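Local coordinates for protein Syntaxin1 (Monosiga brevicollis, PDB 2XHE) that probably acts as a SNAP receptor that binds other SNARE proteins in membrane fusion, at residues B[168-172]-B[184-189]; B[60-65]-B[150-154]; B[50-54]-B[139-143]. All blocks are in the same frame, centred on the assembly; numbering follows the deposited sequence.

Following the chain from the N terminus, helix 44-72 supplies residues 50-54 and then 60-65; helix 80-116 runs back, and helix 131-171 returns to supply 139-143 and 150-154. Interactions 3 and 2 each close a long, mostly helical loop of 84 residues, and since their segments alternate along the chain they cross rather than nest. They are successive levels of one parallel helix pair, with centres about 16 Å apart, and together they tie the first and third long helices of the N-terminal three-helix bundle. Interaction 1 follows in series. It closes a short loop without helix or strand, folding helix 185-191 against the far end of helix 131-171, its centre about 28 Å from that of interaction 2.

Interaction 1. Residues B[168-172]-B[184-189]; sequences NVARQ and AIQKVI
The guanidinium of Arg171 is the polar group at the heart of this contact, yet what meets it is a hydrocarbon: Ile185 CG1 sits over the centre of one face, 3.8 Å from Arg171 CZ. The two side chains cross obliquely, and the isoleucine spreads across that face, its CD1 3.9 Å from NH1 of Arg171 and its CG2 as near to NH2. Arginine can reach this far because its chain is fully extended from CG to NE, after a first torsion (chi1 -70°) that sets CG beside the backbone N. Ile189 CD1 approaches NH2 obliquely, at 4.3 Å from that Arg171 atom. Nearer the backbone, the CG methylene of Arg171 lies beside Ala184 O, while the small Ala170 lets its CB come within 4.2 Å of Val188 CG1. The side chain of Ala184 touches Arg174 and Ser179 of the connecting loop. In this way the short helix 185-191 is folded back on the end of helix 131-171 at the surface of the Syntaxin region. With no hydrogen bond or salt bridge between the segments, the contact rests on shape and hydrophobic cover, and probably holds the turn less specifically than a charge pair would.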
ATOM      1  N   ASN B 168      -7.770 -34.550 -24.995  1.00194.79           N
ATOM      2  CA  ASN B 168      -6.772 -34.986 -25.968  1.00196.87           C
ATOM      3  C   ASN B 168      -6.180 -36.368 -25.673  1.00191.39           C
ATOM      4  O   ASN B 168      -5.071 -36.676 -26.116  1.00193.44           O
ATOM      5  CB  ASN B 168      -5.646 -33.948 -26.096  1.00199.84           C
ATOM      6  CG  ASN B 168      -6.112 -32.646 -26.736  1.00197.24           C
ATOM      7  OD1 ASN B 168      -7.247 -32.534 -27.202  1.00196.45           O
ATOM      8  ND2 ASN B 168      -5.228 -31.654 -26.763  1.00194.68           N
ATOM      9  N   VAL B 169      -6.911 -37.194 -24.925  1.00182.39           N
ATOM     10  CA  VAL B 169      -6.474 -38.569 -24.673  1.00181.92           C
ATOM     11  C   VAL B 169      -7.620 -39.580 -24.586  1.00180.89           C
ATOM     12  O   VAL B 169      -7.568 -40.631 -25.221  1.00186.11           O
ATOM     13  CB  VAL B 169      -5.578 -38.693 -23.417  1.00178.36           C
ATOM     14  CG1 VAL B 169      -5.424 -40.156 -23.026  1.00174.02           C
ATOM     15  CG2 VAL B 169      -4.211 -38.063 -23.662  1.00177.04           C
ATOM     16  N   ALA B 170      -8.648 -39.277 -23.800  1.00172.58           N
ATOM     17  CA  ALA B 170      -9.767 -40.206 -23.646  1.00166.55           C
ATOM     18  C   ALA B 170     -10.782 -40.058 -24.774  1.00168.06           C
ATOM     19  O   ALA B 170     -11.174 -41.043 -25.394  1.00168.02           O
ATOM     20  CB  ALA B 170     -10.438 -40.021 -22.298  1.00163.60           C
ATOM     21  N   ARG B 171     -11.206 -38.826 -25.033  1.00173.26           N
ATOM     22  CA  ARG B 171     -12.162 -38.557 -26.102  1.00179.10           C
ATOM     23  C   ARG B 171     -11.535 -38.778 -27.476  1.00183.98           C
ATOM     24  O   ARG B 171     -12.090 -39.498 -28.304  1.00187.43           O
ATOM     25  CB  ARG B 171     -12.719 -37.131 -26.000  1.00181.94           C
ATOM     26  CG  ARG B 171     -13.647 -36.885 -24.813  1.00180.27           C
ATOM     27  CD  ARG B 171     -14.086 -35.424 -24.752  1.00178.44           C
ATOM     28  NE  ARG B 171     -14.900 -35.134 -23.575  1.00178.35           N
ATOM     29  CZ  ARG B 171     -15.435 -33.947 -23.308  1.00178.06           C
ATOM     30  NH1 ARG B 171     -15.246 -32.928 -24.139  1.00177.81           N
ATOM     31  NH2 ARG B 171     -16.161 -33.776 -22.211  1.00175.82           N
ATOM     32  N   GLN B 172     -10.380 -38.160 -27.716  1.00186.24           N
ATOM     33  CA  GLN B 172      -9.690 -38.304 -28.998  1.00188.16           C
ATOM     34  C   GLN B 172      -9.292 -39.756 -29.260  1.00186.65           C
ATOM     35  O   GLN B 172      -8.787 -40.089 -30.333  1.00182.77           O
ATOM     36  CB  GLN B 172      -8.461 -37.386 -29.080  1.00192.21           C
ATOM     37  CG  GLN B 172      -8.790 -35.899 -29.220  1.00192.48           C
ATOM     38  CD  GLN B 172      -7.577 -35.055 -29.591  1.00192.50           C
ATOM     39  OE1 GLN B 172      -6.483 -35.579 -29.814  1.00193.45           O
ATOM     40  NE2 GLN B 172      -7.770 -33.740 -29.662  1.00188.49           N
ATOM     41  N   ALA B 184     -19.841 -38.831 -27.891  1.00233.82           N
ATOM     42  CA  ALA B 184     -18.495 -39.034 -27.366  1.00229.48           C
ATOM     43  C   ALA B 184     -18.341 -38.309 -26.034  1.00226.94           C
ATOM     44  O   ALA B 184     -17.407 -38.574 -25.276  1.00226.90           O
ATOM     45  CB  ALA B 184     -17.451 -38.551 -28.363  1.00228.31           C
ATOM     46  N   ILE B 185     -19.265 -37.389 -25.765  1.00223.65           N
ATOM     47  CA  ILE B 185     -19.304 -36.664 -24.498  1.00220.00           C
ATOM     48  C   ILE B 185     -20.357 -37.279 -23.579  1.00214.70           C
ATOM     49  O   ILE B 185     -20.227 -37.247 -22.354  1.00215.61           O
ATOM     50  CB  ILE B 185     -19.625 -35.160 -24.706  1.00210.51           C
ATOM     51  CG1 ILE B 185     -18.531 -34.478 -25.530  1.00210.35           C
ATOM     52  CG2 ILE B 185     -19.791 -34.453 -23.366  1.00208.89           C
ATOM     53  CD1 ILE B 185     -18.789 -33.003 -25.785  1.00208.13           C
ATOM     54  N   GLN B 186     -21.401 -37.844 -24.178  1.00205.93           N
ATOM     55  CA  GLN B 186     -22.486 -38.449 -23.416  1.00197.76           C
ATOM     56  C   GLN B 186     -22.128 -39.876 -23.027  1.00198.46           C
ATOM     57  O   GLN B 186     -22.791 -40.483 -22.187  1.00198.66           O
ATOM     58  CB  GLN B 186     -23.784 -38.441 -24.225  1.00189.46           C
ATOM     59  CG  GLN B 186     -25.046 -38.301 -23.387  1.00182.42           C
ATOM     60  CD  GLN B 186     -25.316 -36.864 -22.970  1.00174.56           C
ATOM     61  OE1 GLN B 186     -25.521 -35.988 -23.812  1.00168.19           O
ATOM     62  NE2 GLN B 186     -25.325 -36.619 -21.665  1.00172.13           N
ATOM     63  N   LYS B 187     -21.076 -40.409 -23.642  1.00200.26           N
ATOM     64  CA  LYS B 187     -20.649 -41.782 -23.381  1.00202.73           C
ATOM     65  C   LYS B 187     -19.333 -41.876 -22.591  1.00206.41           C
ATOM     66  O   LYS B 187     -19.246 -42.613 -21.607  1.00209.25           O
ATOM     67  CB  LYS B 187     -20.561 -42.582 -24.688  1.00199.34           C
ATOM     68  CG  LYS B 187     -21.912 -42.861 -25.353  1.00193.70           C
ATOM     69  CD  LYS B 187     -21.756 -43.785 -26.558  1.00188.44           C
ATOM     70  CE  LYS B 187     -23.095 -44.100 -27.211  1.00181.05           C
ATOM     71  NZ  LYS B 187     -22.935 -45.050 -28.349  1.00176.16           N
ATOM     72  N   VAL B 188     -18.315 -41.132 -23.015  1.00202.00           N
ATOM     73  CA  VAL B 188     -17.013 -41.183 -22.350  1.00193.70           C
ATOM     74  C   VAL B 188     -17.070 -40.690 -20.896  1.00190.53           C
ATOM     75  O   VAL B 188     -16.358 -41.208 -20.035  1.00188.82           O
ATOM     76  CB  VAL B 188     -15.935 -40.407 -23.142  1.00188.22           C
ATOM     77  CG1 VAL B 188     -14.605 -40.436 -22.407  1.00188.83           C
ATOM     78  CG2 VAL B 188     -15.782 -40.988 -24.541  1.00181.68           C
ATOM     79  N   ILE B 189     -17.921 -39.702 -20.626  1.00190.98           N
ATOM     80  CA  ILE B 189     -18.066 -39.151 -19.274  1.00196.23           C
ATOM     81  C   ILE B 189     -18.526 -40.197 -18.251  1.00199.75           C
ATOM     82  O   ILE B 189     -18.133 -40.149 -17.083  1.00201.12           O
ATOM     83  CB  ILE B 189     -19.053 -37.945 -19.230  1.00159.42           C
ATOM     84  CG1 ILE B 189     -18.500 -36.743 -20.000  1.00154.58           C
ATOM     85  CG2 ILE B 189     -19.352 -37.538 -17.790  1.00157.11           C
ATOM     86  CD1 ILE B 189     -19.405 -35.519 -19.945  1.00146.87           C
TER

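Interaction 2. Residues B[60-65]-B[150-154]; sequences IEQAIE and VMTRY
Ile64 meets three residues with its two branches: CG1 lies obliquely to the ring of Tyr154, 3.6 Å from Tyr154 CD1, CG2 packs on the CG methylene of Arg153, and CD1 reaches Val150 CG1 at 3.7 Å. A beta-branched residue suits this place because, with CG1 beside the backbone N (chi1 -80°) and CG2 anti to it, one arm runs to Val150 and Tyr154, a turn apart, and the other to Arg153. One turn earlier, Ile60 CG2 packs against Val150 CG1. Met151 starts out from the far side of its helix, but bends at chi2 and chi3 bring its SD back to within 4.1 Å of that same Ile60 CG2, suiting flexible methionine. At the exposed border Arg153 throws CG anti to the backbone N (chi1 177°) and bends at chi2. Its NE meets Glu65 OE2 at 3.4 Å in a weak hydrogen bond, part of a salt bridge, with the carboxylate at the guanidinium edge and the planes nearly coplanar. Helix 80-116 covers Ile60 through Ile97 and Leu100, while Leu229 of helix 214-237 touches Tyr154. The segments run parallel, axes 13° apart; their buried apolar seam probably supplies most of the cohesion, against one weak ion pair at the rim.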
ATOM      1  N   ILE B  60       7.326 -29.680  -1.489  1.00 83.18           N
ATOM      2  CA  ILE B  60       6.104 -29.760  -2.280  1.00 81.64           C
ATOM      3  C   ILE B  60       6.181 -28.884  -3.539  1.00 89.12           C
ATOM      4  O   ILE B  60       5.789 -29.316  -4.623  1.00 83.61           O
ATOM      5  CB  ILE B  60       4.859 -29.381  -1.459  1.00 83.82           C
ATOM      6  CG1 ILE B  60       4.708 -30.301  -0.250  1.00 86.01           C
ATOM      7  CG2 ILE B  60       3.605 -29.440  -2.318  1.00 77.13           C
ATOM      8  CD1 ILE B  60       3.339 -30.196   0.408  1.00 79.06           C
ATOM      9  N   GLU B  61       6.693 -27.660  -3.399  1.00 95.81           N
ATOM     10  CA  GLU B  61       6.817 -26.746  -4.537  1.00 95.25           C
ATOM     11  C   GLU B  61       7.588 -27.356  -5.699  1.00108.41           C
ATOM     12  O   GLU B  61       7.178 -27.227  -6.850  1.00116.30           O
ATOM     13  CB  GLU B  61       7.472 -25.430  -4.127  1.00 90.73           C
ATOM     14  CG  GLU B  61       6.532 -24.480  -3.423  1.00107.54           C
ATOM     15  CD  GLU B  61       7.027 -23.052  -3.445  1.00119.43           C
ATOM     16  OE1 GLU B  61       6.657 -22.316  -4.389  1.00119.42           O
ATOM     17  OE2 GLU B  61       7.782 -22.669  -2.523  1.00123.86           O
ATOM     18  N   GLN B  62       8.710 -28.005  -5.388  1.00111.05           N
ATOM     19  CA  GLN B  62       9.538 -28.671  -6.391  1.00106.61           C
ATOM     20  C   GLN B  62       8.807 -29.892  -6.944  1.00104.34           C
ATOM     21  O   GLN B  62       8.743 -30.097  -8.155  1.00107.70           O
ATOM     22  CB  GLN B  62      10.876 -29.095  -5.778  1.00122.67           C
ATOM     23  CG  GLN B  62      12.114 -28.494  -6.448  1.00143.15           C
ATOM     24  CD  GLN B  62      12.287 -27.004  -6.163  1.00154.84           C
ATOM     25  OE1 GLN B  62      11.776 -26.481  -5.170  1.00161.14           O
ATOM     26  NE2 GLN B  62      13.020 -26.315  -7.036  1.00154.03           N
ATOM     27  N   ALA B  63       8.253 -30.695  -6.042  1.00 95.30           N
ATOM     28  CA  ALA B  63       7.475 -31.873  -6.408  1.00 91.28           C
ATOM     29  C   ALA B  63       6.324 -31.554  -7.370  1.00 98.71           C
ATOM     30  O   ALA B  63       6.093 -32.280  -8.337  1.00111.10           O
ATOM     31  CB  ALA B  63       6.946 -32.561  -5.148  1.00 78.98           C
ATOM     32  N   ILE B  64       5.599 -30.478  -7.093  1.00 88.13           N
ATOM     33  CA  ILE B  64       4.487 -30.064  -7.939  1.00 99.42           C
ATOM     34  C   ILE B  64       4.932 -29.839  -9.384  1.00103.27           C
ATOM     35  O   ILE B  64       4.290 -30.313 -10.322  1.00 99.27           O
ATOM     36  CB  ILE B  64       3.798 -28.779  -7.382  1.00104.98           C
ATOM     37  CG1 ILE B  64       2.839 -29.132  -6.243  1.00 97.02           C
ATOM     38  CG2 ILE B  64       3.048 -28.038  -8.475  1.00 99.56           C
ATOM     39  CD1 ILE B  64       2.622 -27.998  -5.272  1.00 95.43           C
ATOM     40  N   GLU B  65       6.036 -29.123  -9.563  1.00112.52           N
ATOM     41  CA  GLU B  65       6.497 -28.766 -10.905  1.00120.13           C
ATOM     42  C   GLU B  65       7.134 -29.953 -11.629  1.00121.17           C
ATOM     43  O   GLU B  65       7.551 -29.838 -12.779  1.00126.20           O
ATOM     44  CB  GLU B  65       7.457 -27.571 -10.859  1.00125.45           C
ATOM     45  CG  GLU B  65       6.902 -26.341 -10.120  1.00133.47           C
ATOM     46  CD  GLU B  65       5.597 -25.805 -10.711  1.00136.80           C
ATOM     47  OE1 GLU B  65       5.357 -26.000 -11.924  1.00136.31           O
ATOM     48  OE2 GLU B  65       4.814 -25.179  -9.958  1.00136.06           O
ATOM     49  N   VAL B 150       0.433 -22.694  -2.137  1.00 92.00           N
ATOM     50  CA  VAL B 150       1.217 -23.745  -2.795  1.00 92.05           C
ATOM     51  C   VAL B 150       0.305 -24.857  -3.248  1.00 79.27           C
ATOM     52  O   VAL B 150       0.413 -25.341  -4.371  1.00 81.55           O
ATOM     53  CB  VAL B 150       2.327 -24.370  -1.892  1.00 75.73           C
ATOM     54  CG1 VAL B 150       3.035 -25.476  -2.637  1.00 78.28           C
ATOM     55  CG2 VAL B 150       3.353 -23.335  -1.494  1.00 84.17           C
ATOM     56  N   MET B 151      -0.596 -25.264  -2.369  1.00 73.92           N
ATOM     57  CA  MET B 151      -1.499 -26.353  -2.701  1.00 78.12           C
ATOM     58  C   MET B 151      -2.438 -25.956  -3.821  1.00 84.48           C
ATOM     59  O   MET B 151      -2.941 -26.799  -4.553  1.00 91.51           O
ATOM     60  CB  MET B 151      -2.284 -26.811  -1.476  1.00 70.80           C
ATOM     61  CG  MET B 151      -1.393 -27.454  -0.423  1.00 79.70           C
ATOM     62  SD  MET B 151      -0.198 -28.637  -1.121  1.00100.54           S
ATOM     63  CE  MET B 151      -1.170 -30.145  -1.099  1.00 66.65           C
ATOM     64  N   THR B 152      -2.671 -24.663  -3.956  1.00 83.16           N
ATOM     65  CA  THR B 152      -3.563 -24.191  -4.992  1.00 87.10           C
ATOM     66  C   THR B 152      -2.877 -24.384  -6.325  1.00 87.82           C
ATOM     67  O   THR B 152      -3.530 -24.642  -7.333  1.00 88.56           O
ATOM     68  CB  THR B 152      -3.950 -22.722  -4.776  1.00 87.17           C
ATOM     69  OG1 THR B 152      -4.751 -22.625  -3.593  1.00 93.59           O
ATOM     70  CG2 THR B 152      -4.747 -22.195  -5.958  1.00 80.76           C
ATOM     71  N   ARG B 153      -1.554 -24.268  -6.323  1.00 89.07           N
ATOM     72  CA  ARG B 153      -0.783 -24.510  -7.535  1.00 91.15           C
ATOM     73  C   ARG B 153      -0.937 -25.977  -7.915  1.00 92.71           C
ATOM     74  O   ARG B 153      -1.140 -26.305  -9.081  1.00 90.65           O
ATOM     75  CB  ARG B 153       0.686 -24.135  -7.340  1.00 90.46           C
ATOM     76  CG  ARG B 153       1.563 -24.420  -8.544  1.00107.25           C
ATOM     77  CD  ARG B 153       0.931 -23.912  -9.833  1.00120.08           C
ATOM     78  NE  ARG B 153       1.755 -24.226 -11.001  1.00128.25           N
ATOM     79  CZ  ARG B 153       1.293 -24.329 -12.245  1.00128.53           C
ATOM     80  NH1 ARG B 153      -0.000 -24.150 -12.498  1.00125.86           N
ATOM     81  NH2 ARG B 153       2.124 -24.618 -13.240  1.00127.50           N
ATOM     82  N   TYR B 154      -0.872 -26.847  -6.910  1.00 94.06           N
ATOM     83  CA  TYR B 154      -1.092 -28.280  -7.091  1.00 95.12           C
ATOM     84  C   TYR B 154      -2.499 -28.545  -7.626  1.00 95.70           C
ATOM     85  O   TYR B 154      -2.669 -29.148  -8.682  1.00 93.66           O
ATOM     86  CB  TYR B 154      -0.875 -29.008  -5.762  1.00 91.47           C
ATOM     87  CG  TYR B 154      -0.885 -30.522  -5.833  1.00 88.49           C
ATOM     88  CD1 TYR B 154      -0.076 -31.207  -6.729  1.00 89.13           C
ATOM     89  CD2 TYR B 154      -1.680 -31.268  -4.967  1.00 92.84           C
ATOM     90  CE1 TYR B 154      -0.077 -32.602  -6.778  1.00 96.12           C
ATOM     91  CE2 TYR B 154      -1.687 -32.659  -5.006  1.00 98.45           C
ATOM     92  CZ  TYR B 154      -0.885 -33.323  -5.912  1.00100.06           C
ATOM     93  OH  TYR B 154      -0.898 -34.705  -5.948  1.00 94.09           O
TER

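Interaction 3. Residues B[50-54]-B[139-143]; sequences VKRIR and QHSSL
Arg54 and Gln139 join the first and third helices of the syntaxin N-terminal three-helix bundle, which run parallel here, only 7° apart, with helix 80-116 closing the triangle through Ile111, which Val50 touches. The arginine side chain can be followed outwards. CB leaves the helix along its flank, and CG, set anti to the carbonyl carbon (chi1 -61°), lies 3.9 Å from Leu143 CD2. A bend at chi3 and the turn about chi4 then bring the head across to the other helix, so that the same methyl group stays close to NE and sits over the centre of the guanidinium face, 3.7 Å from Arg54 CZ. At the tip both terminal nitrogens grip a single atom: NH1 of Arg54 donates to Gln139 OE1 over 3.1 Å, and its NH2 donates to that oxygen over 3.2 Å, with N-H...O angles near 150°. The oxygen lies in the guanidinium plane, while the amide stands almost at right angles to it. Glutamine suits the place because it has two ends to use: OE1 takes the arginine, whereas NE2 bonds to a polar side chain of another protein chain; aromatic packing from that chain also reaches both Arg54 and Gln139. Were Arg54 replaced by an alanine, Gln139 OE1 would probably lose both its donors and Leu143 CD2 its flat partner, opening a gap between the helices. Leucine, for its part, is forked to serve two surfaces. One methyl group supports the flat cation; the other, CD1, packs on Val50 and, more loosely, on Ile53, whose branched chains give it a firm apolar wall. There Leu143 CD1 lies 3.5 Å from Val50 CB and 4.2 Å from Ile53 CG2.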
ATOM      1  N   VAL B  50       8.074 -25.070  12.437  1.00 83.73           N
ATOM      2  CA  VAL B  50       7.967 -24.120  11.338  1.00 85.25           C
ATOM      3  C   VAL B  50       9.106 -24.266  10.322  1.00 76.61           C
ATOM      4  O   VAL B  50       8.882 -24.126   9.114  1.00 66.11           O
ATOM      5  CB  VAL B  50       7.643 -22.650  11.778  1.00102.94           C
ATOM      6  CG1 VAL B  50       6.344 -22.619  12.582  1.00 96.09           C
ATOM      7  CG2 VAL B  50       8.757 -22.022  12.564  1.00 45.47           C
ATOM      8  N   LYS B  51      10.308 -24.594  10.800  1.00 78.43           N
ATOM      9  CA  LYS B  51      11.369 -25.053   9.901  1.00 73.42           C
ATOM     10  C   LYS B  51      10.846 -26.235   9.076  1.00 80.48           C
ATOM     11  O   LYS B  51      10.917 -26.217   7.844  1.00 78.12           O
ATOM     12  CB  LYS B  51      12.614 -25.477  10.676  1.00 65.07           C
ATOM     13  CG  LYS B  51      13.900 -24.788  10.227  1.00 71.97           C
ATOM     14  CD  LYS B  51      14.122 -24.933   8.738  1.00 80.07           C
ATOM     15  CE  LYS B  51      15.232 -24.005   8.274  1.00 90.52           C
ATOM     16  NZ  LYS B  51      15.822 -24.456   6.979  1.00102.35           N
ATOM     17  N   ARG B  52      10.312 -27.251   9.760  1.00 75.03           N
ATOM     18  CA  ARG B  52       9.722 -28.407   9.089  1.00 68.20           C
ATOM     19  C   ARG B  52       8.702 -27.992   8.031  1.00 75.77           C
ATOM     20  O   ARG B  52       8.782 -28.466   6.891  1.00 71.08           O
ATOM     21  CB  ARG B  52       9.073 -29.370  10.094  1.00 83.05           C
ATOM     22  CG  ARG B  52       9.396 -30.854   9.851  1.00 91.98           C
ATOM     23  CD  ARG B  52       8.258 -31.801  10.239  1.00 91.48           C
ATOM     24  NE  ARG B  52       7.595 -31.460  11.498  1.00 94.68           N
ATOM     25  CZ  ARG B  52       8.198 -31.411  12.683  1.00105.05           C
ATOM     26  NH1 ARG B  52       7.499 -31.094  13.768  1.00102.30           N
ATOM     27  NH2 ARG B  52       9.500 -31.668  12.786  1.00105.91           N
ATOM     28  N   ILE B  53       7.750 -27.123   8.416  1.00 65.72           N
ATOM     29  CA  ILE B  53       6.701 -26.645   7.508  1.00 66.81           C
ATOM     30  C   ILE B  53       7.303 -25.881   6.325  1.00 73.21           C
ATOM     31  O   ILE B  53       7.001 -26.188   5.165  1.00 72.07           O
ATOM     32  CB  ILE B  53       5.620 -25.768   8.237  1.00 76.51           C
ATOM     33  CG1 ILE B  53       4.938 -26.551   9.358  1.00 76.11           C
ATOM     34  CG2 ILE B  53       4.545 -25.258   7.266  1.00 54.70           C
ATOM     35  CD1 ILE B  53       4.340 -25.680  10.402  1.00 63.37           C
ATOM     36  N   ARG B  54       8.160 -24.898   6.603  1.00 79.59           N
ATOM     37  CA  ARG B  54       8.829 -24.185   5.513  1.00 78.19           C
ATOM     38  C   ARG B  54       9.480 -25.192   4.570  1.00 85.50           C
ATOM     39  O   ARG B  54       9.236 -25.169   3.362  1.00 89.96           O
ATOM     40  CB  ARG B  54       9.880 -23.192   6.017  1.00 66.86           C
ATOM     41  CG  ARG B  54       9.349 -22.091   6.900  1.00 61.67           C
ATOM     42  CD  ARG B  54      10.178 -20.828   6.775  1.00 66.02           C
ATOM     43  NE  ARG B  54       9.329 -19.663   6.974  1.00 81.40           N
ATOM     44  CZ  ARG B  54       8.752 -19.357   8.131  1.00 89.77           C
ATOM     45  NH1 ARG B  54       8.970 -20.129   9.193  1.00 84.49           N
ATOM     46  NH2 ARG B  54       7.961 -18.284   8.225  1.00 85.74           N
ATOM     47  N   GLN B 139       3.749 -16.575  12.825  1.00 78.01           N
ATOM     48  CA  GLN B 139       4.225 -17.787  12.156  1.00 75.99           C
ATOM     49  C   GLN B 139       3.047 -18.627  11.658  1.00 75.62           C
ATOM     50  O   GLN B 139       3.014 -19.071  10.502  1.00 76.16           O
ATOM     51  CB  GLN B 139       5.084 -18.648  13.099  1.00 71.53           C
ATOM     52  CG  GLN B 139       6.440 -18.068  13.510  1.00 72.65           C
ATOM     53  CD  GLN B 139       7.463 -18.043  12.380  1.00 73.74           C
ATOM     54  OE1 GLN B 139       7.236 -18.575  11.293  1.00 70.51           O
ATOM     55  NE2 GLN B 139       8.595 -17.411  12.638  1.00 74.58           N
ATOM     56  N   HIS B 140       2.085 -18.854  12.545  1.00 61.47           N
ATOM     57  CA  HIS B 140       0.943 -19.697  12.219  1.00 65.75           C
ATOM     58  C   HIS B 140       0.161 -19.141  11.029  1.00 78.67           C
ATOM     59  O   HIS B 140      -0.211 -19.884  10.114  1.00 72.23           O
ATOM     60  CB  HIS B 140       0.029 -19.847  13.436  1.00 73.86           C
ATOM     61  CG  HIS B 140      -1.104 -20.802  13.221  1.00 90.44           C
ATOM     62  ND1 HIS B 140      -1.267 -21.509  12.051  1.00 96.68           N
ATOM     63  CD2 HIS B 140      -2.128 -21.165  14.026  1.00102.64           C
ATOM     64  CE1 HIS B 140      -2.346 -22.268  12.143  1.00103.40           C
ATOM     65  NE2 HIS B 140      -2.884 -22.080  13.333  1.00108.76           N
ATOM     66  N   SER B 141      -0.082 -17.829  11.046  1.00 82.66           N
ATOM     67  CA  SER B 141      -0.823 -17.166   9.983  1.00 75.31           C
ATOM     68  C   SER B 141      -0.068 -17.220   8.668  1.00 78.38           C
ATOM     69  O   SER B 141      -0.569 -17.732   7.665  1.00 79.60           O
ATOM     70  CB  SER B 141      -1.096 -15.713  10.354  1.00 88.98           C
ATOM     71  OG  SER B 141      -2.006 -15.642  11.438  1.00111.15           O
ATOM     72  N   SER B 142       1.146 -16.686   8.678  1.00 74.04           N
ATOM     73  CA  SER B 142       1.951 -16.613   7.471  1.00 70.61           C
ATOM     74  C   SER B 142       2.029 -17.959   6.725  1.00 77.00           C
ATOM     75  O   SER B 142       1.842 -18.015   5.505  1.00 77.80           O
ATOM     76  CB  SER B 142       3.346 -16.098   7.812  1.00 68.94           C
ATOM     77  OG  SER B 142       4.129 -15.951   6.641  1.00 87.19           O
ATOM     78  N   LEU B 143       2.300 -19.034   7.459  1.00 65.98           N
ATOM     79  CA  LEU B 143       2.559 -20.330   6.840  1.00 74.81           C
ATOM     80  C   LEU B 143       1.287 -20.999   6.315  1.00 70.40           C
ATOM     81  O   LEU B 143       1.304 -21.664   5.269  1.00 59.67           O
ATOM     82  CB  LEU B 143       3.298 -21.259   7.818  1.00 80.65           C
ATOM     83  CG  LEU B 143       4.740 -20.863   8.158  1.00 85.04           C
ATOM     84  CD1 LEU B 143       5.278 -21.683   9.316  1.00 82.42           C
ATOM     85  CD2 LEU B 143       5.645 -20.992   6.937  1.00 91.02           C
TER